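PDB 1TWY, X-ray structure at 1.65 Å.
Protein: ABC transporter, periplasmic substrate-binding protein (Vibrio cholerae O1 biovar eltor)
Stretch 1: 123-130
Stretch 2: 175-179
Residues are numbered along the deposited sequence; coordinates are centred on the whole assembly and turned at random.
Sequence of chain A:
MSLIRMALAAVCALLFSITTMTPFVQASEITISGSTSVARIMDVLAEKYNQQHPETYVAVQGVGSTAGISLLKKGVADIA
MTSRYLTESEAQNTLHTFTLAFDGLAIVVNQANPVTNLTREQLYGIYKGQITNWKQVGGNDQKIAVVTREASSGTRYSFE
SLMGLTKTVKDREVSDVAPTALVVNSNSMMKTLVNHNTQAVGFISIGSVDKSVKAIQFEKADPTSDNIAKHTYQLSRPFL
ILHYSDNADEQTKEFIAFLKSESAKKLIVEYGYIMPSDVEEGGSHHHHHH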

# COMPACT_ATOMS: atom_id res chain seq x y z
N LEU A 123 9.74 -1.67 -15.82
CA LEU A 123 8.67 -0.81 -15.28
C LEU A 123 9.14 0.50 -14.86
O LEU A 123 8.47 1.49 -15.06
CB LEU A 123 7.98 -1.58 -14.12
CG LEU A 123 6.64 -0.99 -13.64
CD1 LEU A 123 5.61 -0.98 -14.70
CD2 LEU A 123 6.20 -1.87 -12.48
N TYR A 124 10.31 0.60 -14.25
CA TYR A 124 10.86 1.90 -13.92
C TYR A 124 11.04 2.76 -15.15
O TYR A 124 10.64 3.94 -15.22
CB TYR A 124 12.20 1.71 -13.18
CG TYR A 124 12.94 3.01 -12.91
CD1 TYR A 124 12.69 3.76 -11.74
CD2 TYR A 124 13.89 3.54 -13.81
CE1 TYR A 124 13.34 4.91 -11.43
CE2 TYR A 124 14.50 4.67 -13.52
CZ TYR A 124 14.23 5.43 -12.33
OH TYR A 124 14.92 6.62 -12.06
N GLY A 125 11.71 2.19 -16.14
CA GLY A 125 11.81 2.89 -17.40
C GLY A 125 10.60 3.36 -18.13
O GLY A 125 10.52 4.51 -18.66
N ILE A 126 9.55 2.54 -18.03
CA ILE A 126 8.27 2.98 -18.57
C ILE A 126 7.64 4.18 -17.82
O ILE A 126 7.29 5.20 -18.39
CB ILE A 126 7.30 1.75 -18.55
CG1 ILE A 126 7.68 0.74 -19.64
CG2 ILE A 126 5.81 2.21 -18.73
CD1 ILE A 126 7.08 -0.58 -19.48
N TYR A 127 7.63 4.11 -16.49
CA TYR A 127 7.09 5.19 -15.67
C TYR A 127 7.93 6.45 -15.73
O TYR A 127 7.40 7.52 -15.59
CB TYR A 127 6.75 4.73 -14.22
CG TYR A 127 5.35 4.15 -14.22
CD1 TYR A 127 5.10 2.86 -14.64
CD2 TYR A 127 4.31 4.89 -13.79
CE1 TYR A 127 3.82 2.36 -14.73
CE2 TYR A 127 3.00 4.36 -13.80
CZ TYR A 127 2.77 3.18 -14.27
OH TYR A 127 1.46 2.63 -14.38
N LYS A 128 9.24 6.31 -16.06
CA LYS A 128 10.06 7.49 -16.22
C LYS A 128 9.93 8.14 -17.56
O LYS A 128 10.38 9.27 -17.69
CB LYS A 128 11.55 7.16 -16.08
CG LYS A 128 12.02 6.98 -14.69
CD LYS A 128 12.27 8.26 -13.93
CE LYS A 128 13.60 8.97 -14.31
NZ LYS A 128 13.42 10.44 -14.14
N GLY A 129 9.36 7.49 -18.52
CA GLY A 129 9.19 7.96 -19.85
C GLY A 129 10.43 7.63 -20.71
O GLY A 129 10.47 8.08 -21.87
N GLN A 130 11.31 6.80 -20.21
CA GLN A 130 12.50 6.37 -20.95
C GLN A 130 12.18 5.27 -21.95
O GLN A 130 12.73 5.23 -23.07
CB GLN A 130 13.56 5.87 -20.01
CG GLN A 130 14.12 6.93 -19.09
CD GLN A 130 14.93 6.33 -17.88
OE1 GLN A 130 15.10 5.10 -17.74
NE2 GLN A 130 15.36 7.21 -16.99
N SER A 175 7.36 13.22 -6.79
CA SER A 175 7.17 12.20 -7.79
C SER A 175 8.10 12.43 -9.00
O SER A 175 8.17 13.54 -9.53
CB SER A 175 5.71 12.15 -8.29
OG SER A 175 5.55 11.24 -9.33
N ASP A 176 8.68 11.33 -9.49
CA ASP A 176 9.63 11.40 -10.63
C ASP A 176 9.03 10.66 -11.84
O ASP A 176 9.71 10.40 -12.86
CB ASP A 176 10.91 10.74 -10.23
CG ASP A 176 12.12 11.17 -11.10
OD1 ASP A 176 12.12 12.25 -11.69
OD2 ASP A 176 13.05 10.39 -11.17
N VAL A 177 7.75 10.40 -11.81
CA VAL A 177 7.02 9.83 -12.93
C VAL A 177 6.85 10.92 -13.96
O VAL A 177 6.54 12.08 -13.67
CB VAL A 177 5.59 9.30 -12.49
CG1 VAL A 177 4.76 8.82 -13.56
CG2 VAL A 177 5.80 8.13 -11.58
N ALA A 178 7.06 10.51 -15.16
CA ALA A 178 6.95 11.45 -16.27
C ALA A 178 5.60 12.14 -16.30
O ALA A 178 4.61 11.51 -16.20
CB ALA A 178 7.17 10.73 -17.52
N PRO A 179 5.52 13.43 -16.42
CA PRO A 179 4.24 14.09 -16.24
C PRO A 179 3.31 13.90 -17.47
O PRO A 179 2.20 14.35 -17.43
CB PRO A 179 4.61 15.58 -16.03
CG PRO A 179 5.83 15.72 -16.79
CD PRO A 179 6.61 14.41 -16.62
O HOH W 1 13.74 8.00 -10.16
O HOH W 2 4.95 8.70 -17.09
O HOH W 3 10.62 11.33 -15.04
O HOH W 4 14.17 13.33 -12.77

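Stretch 1 is the last part of a helix and the turn that follows it. Stretch 2 has no regular helix or strand. It passes beside the last helical turn, with Lys 128 CA and Ala 178 CA 5.0 Å apart, and the two bury 267 Å² between them, both sides summed.

Leu 123 does not reach stretch 2. Its part is internal: Leu 123 O accepts the backbone bond from Tyr 127 N at 3.1 Å, a normal helical bond.

Tyr 124 comes closer. Its CA-to-CB bond points sideways, but chi1 is t and the long ring brings the hydroxyl near Asp 176. Tyr 124 OH lies 4.3 Å from Asp 176 OD2, too far for a direct bond. Water 1 fills the gap, 2.6 Å from Tyr 124 OH and 2.7 Å from Asp 176 OD2, and it donates to the carboxylate. A tyrosine suits this place because its polar end sits far from the backbone.

Gly 125 and Ile 126 are buried and do not touch stretch 2. Their carbonyls serve the helix end instead.

Tyr 127 carries the main backbone link. Ala 178 N donates to Tyr 127 O at 3.0 Å, with a nearly straight angle of 168° at the hydrogen. The same oxygen receives a CA-H...O contact, with Val 177 CA 3.5 Å from Tyr 127 O. Water 2 also donates to it, 3.1 Å from Tyr 127 O, and to Ala 178 O at 3.0 Å, so it bridges the two backbones. Carbonyls near a helix end are often free for such partners. The buried Tyr 127 ring adds an apolar contact: Tyr 127 CD2 is 4.0 Å from Val 177 CG1, which lies at the ring edge, near its plane. Valine suits this buried spot by offering a compact methyl surface. The Tyr 127 hydroxyl is satisfied elsewhere in the structure.

Lys 128 makes the charged link. Its CA-to-CB bond points away from stretch 2, yet chi1, chi2 and chi3 are all m, and the chain curls back. Lys 128 NZ forms a salt bridge with Asp 176 OD2 at 3.0 Å. The length of lysine makes this return possible, and Asp 176 supplies the opposite charge. Water 3 accepts from Lys 128 NZ at 3.1 Å and donates to Asp 176 O at 2.5 Å. Water 4 donates to Asp 176 OD1 at 2.6 Å. The Lys 128 backbone packs too, with Lys 128 O 3.5 Å from Ala 178 CB.

Gly 129 is the first residue to leave helical phi/psi, with a Schellman motif. Its phi of 88° favours glycine. Gly 129 N bonds to Ile 126 O at 3.1 Å, and Gln 130 N bonds weakly to Gly 125 O at 2.9 Å. The site is also close: the CA-to-CB bond of Ala 178 points toward stretch 1, and Ala 178 CB is 4.0 Å from Gly 129 N. An ideal CB on Gly 129 would lie 3.2 Å from Ala 178 CB, which is tight. The small side chain of Ala 178 fits this narrow space.

Gln 130 is exposed and makes no contact with stretch 2.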